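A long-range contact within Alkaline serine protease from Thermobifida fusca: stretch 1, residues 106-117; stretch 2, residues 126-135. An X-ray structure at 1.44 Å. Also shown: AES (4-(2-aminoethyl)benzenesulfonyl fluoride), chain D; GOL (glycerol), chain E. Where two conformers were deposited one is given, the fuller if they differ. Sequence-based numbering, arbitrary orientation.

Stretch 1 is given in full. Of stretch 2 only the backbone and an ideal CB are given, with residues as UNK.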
# COMPACT_ATOMS: atom_id res chain seq x y z
N TRP A 106 7.07 1.87 -10.89
CA TRP A 106 8.08 1.97 -9.83
C TRP A 106 8.70 3.34 -9.80
O TRP A 106 9.22 3.83 -10.82
CB TRP A 106 9.16 0.91 -10.10
CG TRP A 106 10.24 0.73 -9.08
CD1 TRP A 106 11.48 1.28 -9.10
CD2 TRP A 106 10.20 -0.14 -7.94
NE1 TRP A 106 12.22 0.83 -8.02
CE2 TRP A 106 11.46 -0.05 -7.31
CE3 TRP A 106 9.22 -0.99 -7.40
CZ2 TRP A 106 11.76 -0.78 -6.15
CZ3 TRP A 106 9.53 -1.72 -6.26
CH2 TRP A 106 10.79 -1.60 -5.64
N ARG A 107 8.58 3.99 -8.64
CA ARG A 107 9.10 5.35 -8.46
C ARG A 107 9.79 5.45 -7.12
O ARG A 107 9.33 4.89 -6.13
CB ARG A 107 7.98 6.40 -8.52
CG ARG A 107 7.15 6.37 -9.80
CD ARG A 107 7.92 6.87 -11.02
NE ARG A 107 7.11 6.60 -12.20
CZ ARG A 107 7.16 7.29 -13.33
NH1 ARG A 107 8.00 8.32 -13.44
NH2 ARG A 107 6.36 6.94 -14.34
N CYS A 108 10.90 6.18 -7.09
CA CYS A 108 11.69 6.27 -5.87
C CYS A 108 11.92 7.68 -5.36
O CYS A 108 11.73 8.67 -6.07
CB CYS A 108 13.05 5.60 -6.07
SG CYS A 108 12.92 3.90 -6.69
N GLY A 109 12.34 7.76 -4.12
CA GLY A 109 12.60 9.03 -3.50
C GLY A 109 13.24 8.81 -2.16
O GLY A 109 13.88 7.80 -1.92
N THR A 110 13.08 9.81 -1.29
CA THR A 110 13.71 9.83 0.04
C THR A 110 12.62 10.03 1.09
O THR A 110 11.68 10.81 0.87
CB THR A 110 14.79 10.96 0.12
OG1 THR A 110 15.83 10.67 -0.83
CG2 THR A 110 15.43 11.04 1.49
N ILE A 111 12.76 9.37 2.24
CA ILE A 111 11.88 9.57 3.38
C ILE A 111 12.29 10.89 4.04
O ILE A 111 13.44 11.04 4.47
CB ILE A 111 12.01 8.41 4.39
CG1 ILE A 111 11.48 7.11 3.75
CG2 ILE A 111 11.27 8.76 5.69
CD1 ILE A 111 11.66 5.84 4.60
N GLN A 112 11.37 11.85 4.11
CA GLN A 112 11.71 13.18 4.61
C GLN A 112 11.31 13.43 6.05
O GLN A 112 12.05 14.07 6.80
CB GLN A 112 11.02 14.26 3.77
CG GLN A 112 11.55 14.38 2.36
CD GLN A 112 11.20 15.74 1.76
OE1 GLN A 112 10.08 16.23 1.93
NE2 GLN A 112 12.17 16.36 1.08
N SER A 113 10.12 12.98 6.41
CA SER A 113 9.57 13.27 7.74
C SER A 113 8.47 12.30 8.10
O SER A 113 7.62 12.00 7.27
CB SER A 113 9.04 14.70 7.79
OG SER A 113 7.90 14.85 6.99
N LYS A 114 8.48 11.83 9.34
CA LYS A 114 7.51 10.86 9.82
C LYS A 114 6.46 11.53 10.70
O LYS A 114 6.60 12.67 11.13
CB LYS A 114 8.21 9.73 10.59
CG LYS A 114 9.18 8.93 9.73
CD LYS A 114 9.83 7.84 10.54
CE LYS A 114 10.76 7.00 9.66
NZ LYS A 114 11.55 5.96 10.39
N ASN A 115 5.40 10.78 10.97
CA ASN A 115 4.34 11.24 11.87
C ASN A 115 3.72 12.57 11.44
O ASN A 115 3.48 13.46 12.28
CB ASN A 115 4.79 11.28 13.34
CG ASN A 115 3.62 11.16 14.29
OD1 ASN A 115 2.57 10.60 13.93
ND2 ASN A 115 3.78 11.69 15.51
N GLN A 116 3.44 12.68 10.15
CA GLN A 116 2.88 13.89 9.57
C GLN A 116 1.37 13.81 9.45
O GLN A 116 0.82 12.72 9.21
CB GLN A 116 3.46 14.12 8.17
CG GLN A 116 4.94 14.34 8.20
CD GLN A 116 5.31 15.57 8.96
OE1 GLN A 116 5.02 16.69 8.55
NE2 GLN A 116 5.93 15.38 10.12
N THR A 117 0.74 14.97 9.61
CA THR A 117 -0.71 15.11 9.54
C THR A 117 -1.08 15.78 8.24
O THR A 117 -0.48 16.80 7.89
CB THR A 117 -1.19 15.98 10.69
OG1 THR A 117 -0.97 15.27 11.91
CG2 THR A 117 -2.68 16.33 10.53
N UNK A 126 -3.41 11.27 10.35
CA UNK A 126 -2.17 11.49 11.11
C UNK A 126 -1.20 10.31 10.93
O UNK A 126 -1.58 9.28 10.36
CB UNK A 126 -2.48 11.69 12.59
N UNK A 127 0.03 10.46 11.42
CA UNK A 127 0.97 9.33 11.44
C UNK A 127 1.62 8.97 10.10
O UNK A 127 2.21 7.91 9.98
CB UNK A 127 0.24 8.09 11.97
N UNK A 128 1.50 9.85 9.11
CA UNK A 128 1.99 9.55 7.76
C UNK A 128 3.46 9.90 7.59
O UNK A 128 3.99 10.80 8.21
CB UNK A 128 1.16 10.30 6.72
N UNK A 129 4.10 9.19 6.67
CA UNK A 129 5.48 9.48 6.32
C UNK A 129 5.54 10.18 4.97
O UNK A 129 5.02 9.65 4.00
CB UNK A 129 6.31 8.20 6.30
N UNK A 130 6.13 11.37 4.96
CA UNK A 130 6.29 12.18 3.74
C UNK A 130 7.55 11.75 3.00
O UNK A 130 8.61 11.56 3.63
CB UNK A 130 6.35 13.67 4.08
N UNK A 131 7.44 11.60 1.69
CA UNK A 131 8.59 11.30 0.84
C UNK A 131 8.63 12.20 -0.38
O UNK A 131 7.63 12.82 -0.74
CB UNK A 131 8.56 9.83 0.40
N UNK A 132 9.77 12.21 -1.05
CA UNK A 132 9.92 12.93 -2.29
C UNK A 132 9.54 12.13 -3.55
O UNK A 132 9.69 12.67 -4.64
CB UNK A 132 11.37 13.40 -2.41
N UNK A 133 9.07 10.88 -3.41
CA UNK A 133 8.59 10.13 -4.56
C UNK A 133 7.27 10.66 -5.09
O UNK A 133 6.50 11.24 -4.32
CB UNK A 133 8.44 8.65 -4.19
N UNK A 134 7.01 10.49 -6.38
CA UNK A 134 5.75 10.92 -6.98
C UNK A 134 4.74 9.77 -7.03
O UNK A 134 5.12 8.60 -6.95
CB UNK A 134 5.99 11.47 -8.39
N UNK A 135 3.47 10.11 -7.21
CA UNK A 135 2.41 9.12 -7.39
C UNK A 135 1.26 9.77 -8.12
O UNK A 135 1.16 11.01 -8.16
CB UNK A 135 1.95 8.54 -6.05
C3 AES D . -3.46 10.99 -6.08
C2 AES D . -3.75 9.79 -5.43
C1 AES D . -2.72 9.10 -4.78
S AES D . -2.96 7.56 -3.95
O1S AES D . -2.74 7.63 -2.47
O2S AES D . -1.55 6.74 -4.67
C6 AES D . -1.42 9.61 -4.80
C5 AES D . -1.14 10.81 -5.44
C4 AES D . -2.15 11.50 -6.09
C7 AES D . -1.77 12.81 -6.78
C8 AES D . -2.95 13.75 -6.98
N8 AES D . -2.52 15.13 -6.97
C1 GOL E . 3.52 17.88 5.36
O1 GOL E . 4.49 17.01 5.89
C2 GOL E . 2.17 17.51 5.95
O2 GOL E . 2.20 17.49 7.36
C3 GOL E . 1.16 18.57 5.55
O3 GOL E . -0.13 18.03 5.67

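Position 126 sends its CB sideways, 3.9 Å from Thr 117 OG1, at an open margin where many small or polar side chains would serve. The residue is Thr 126; its CG2 lies 3.7 Å from Thr 117 OG1.

At 127 the chain turns a corner with phi 76° and psi 14°, which favours glycine, although asparagine or aspartate can adopt such angles. Gly 127 is found, its CA 3.2 Å from Asn 115 OD1.

Position 128 pairs with Gln 116 through N to Gln 116 O (3.0 Å) and Gln 116 N to its own O (2.8 Å). Its CB shares the sheet face of Gln 116 but meets chiefly backbone, so stretch 1 asks for little beyond a strand former, branched or aliphatic. Leu 128 comes closest to stretch 1 at its CB, 3.5 Å from Gln 116 O.

At 129 the CB points sideways, with Lys 114 CG (4.5 Å) and Ile 111 CG2 (5.0 Å) both near the CB, which suits valine, isoleucine or threonine. Thr 129 packs CG2 against Ile 111 CG2 at 3.5 Å, while its OG1 joins a water that accepts from Asn 115 N.

Position 130 is tied by backbone bonds from its N to Ser 113 O and from Gln 112 N to its O, both 2.8 Å. Its CB stands 3.5 Å from Ser 113 OG, with the amides of Gln 112 and Gln 116 within reach; lysine, arginine or glutamine would suit. Arg 130 NE donates to Gln 112 OE1 (2.9 Å), and NH2 adds a weak bond to it (3.4 Å). Ser 113 OG lies over one guanidinium face, and NH1 donates to glycerol O1 (2.8 Å), which donates to Gln 116 OE1 (2.7 Å).

Position 131 pairs with Ile 111, and its CB turns to the face of that residue, 3.3 Å from Thr 110 O. A compact, branched residue such as valine or threonine fits. Thr 131 brings CG2 to 4.5 Å from Ile 111 CG1.

At 132 the CB points toward stretch 1, 4.1 Å from Thr 110 N, a donor that serine, threonine, asparagine or aspartate could meet. Thr 132 OG1 accepts from Thr 110 N at 2.8 Å, and its N donates to Thr 110 O at 3.0 Å.

Position 133 directs its CB at backbone, 3.8 Å from Cys 108 O, favouring a small residue: Ala 133, whose N donates to Thr 131 OG1 (3.1 Å).

Position 134 lies beside the aliphatic part of Arg 107, its sideways CB 5.4 Å from Arg 107 CG, so several medium-sized side chains would do. Cys 134, covalently bonded to a group elsewhere in the structure, places SG 3.8 Å from Arg 107 CD. Position 135, out of reach, is Ala 135.

Stretch 2 (126-135) TGLTRTTACA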
# COMPACT_ATOMS: atom_id res chain seq x y z
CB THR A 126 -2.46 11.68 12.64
OG1 THR A 126 -2.92 10.44 13.19
CG2 THR A 126 -3.51 12.77 12.88
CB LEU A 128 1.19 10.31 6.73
CG LEU A 128 -0.31 9.97 6.65
CD1 LEU A 128 -1.01 10.88 5.65
CD2 LEU A 128 -0.53 8.51 6.35
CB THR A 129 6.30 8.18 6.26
OG1 THR A 129 6.28 7.58 7.57
CG2 THR A 129 7.76 8.45 5.85
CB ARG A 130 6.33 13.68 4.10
CG ARG A 130 6.44 14.54 2.90
CD ARG A 130 6.45 16.00 3.29
NE ARG A 130 7.80 16.48 3.63
CZ ARG A 130 8.13 17.10 4.76
NH1 ARG A 130 7.24 17.34 5.72
NH2 ARG A 130 9.38 17.50 4.95
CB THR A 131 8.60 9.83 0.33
OG1 THR A 131 7.81 9.72 -0.86
CG2 THR A 131 8.07 8.84 1.39
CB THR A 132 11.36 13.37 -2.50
OG1 THR A 132 12.20 12.20 -2.56
CG2 THR A 132 11.82 14.35 -1.38
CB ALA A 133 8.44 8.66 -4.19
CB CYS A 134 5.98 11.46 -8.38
SG CYS A 134 6.64 10.18 -9.54
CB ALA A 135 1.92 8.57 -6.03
O HOH W 1 9.49 9.40 -7.75
O HOH W 2 8.25 15.42 0.52
O HOH W 3 5.01 8.20 9.90
O HOH W 4 0.61 13.17 12.69
O HOH W 5 -0.58 9.50 14.45
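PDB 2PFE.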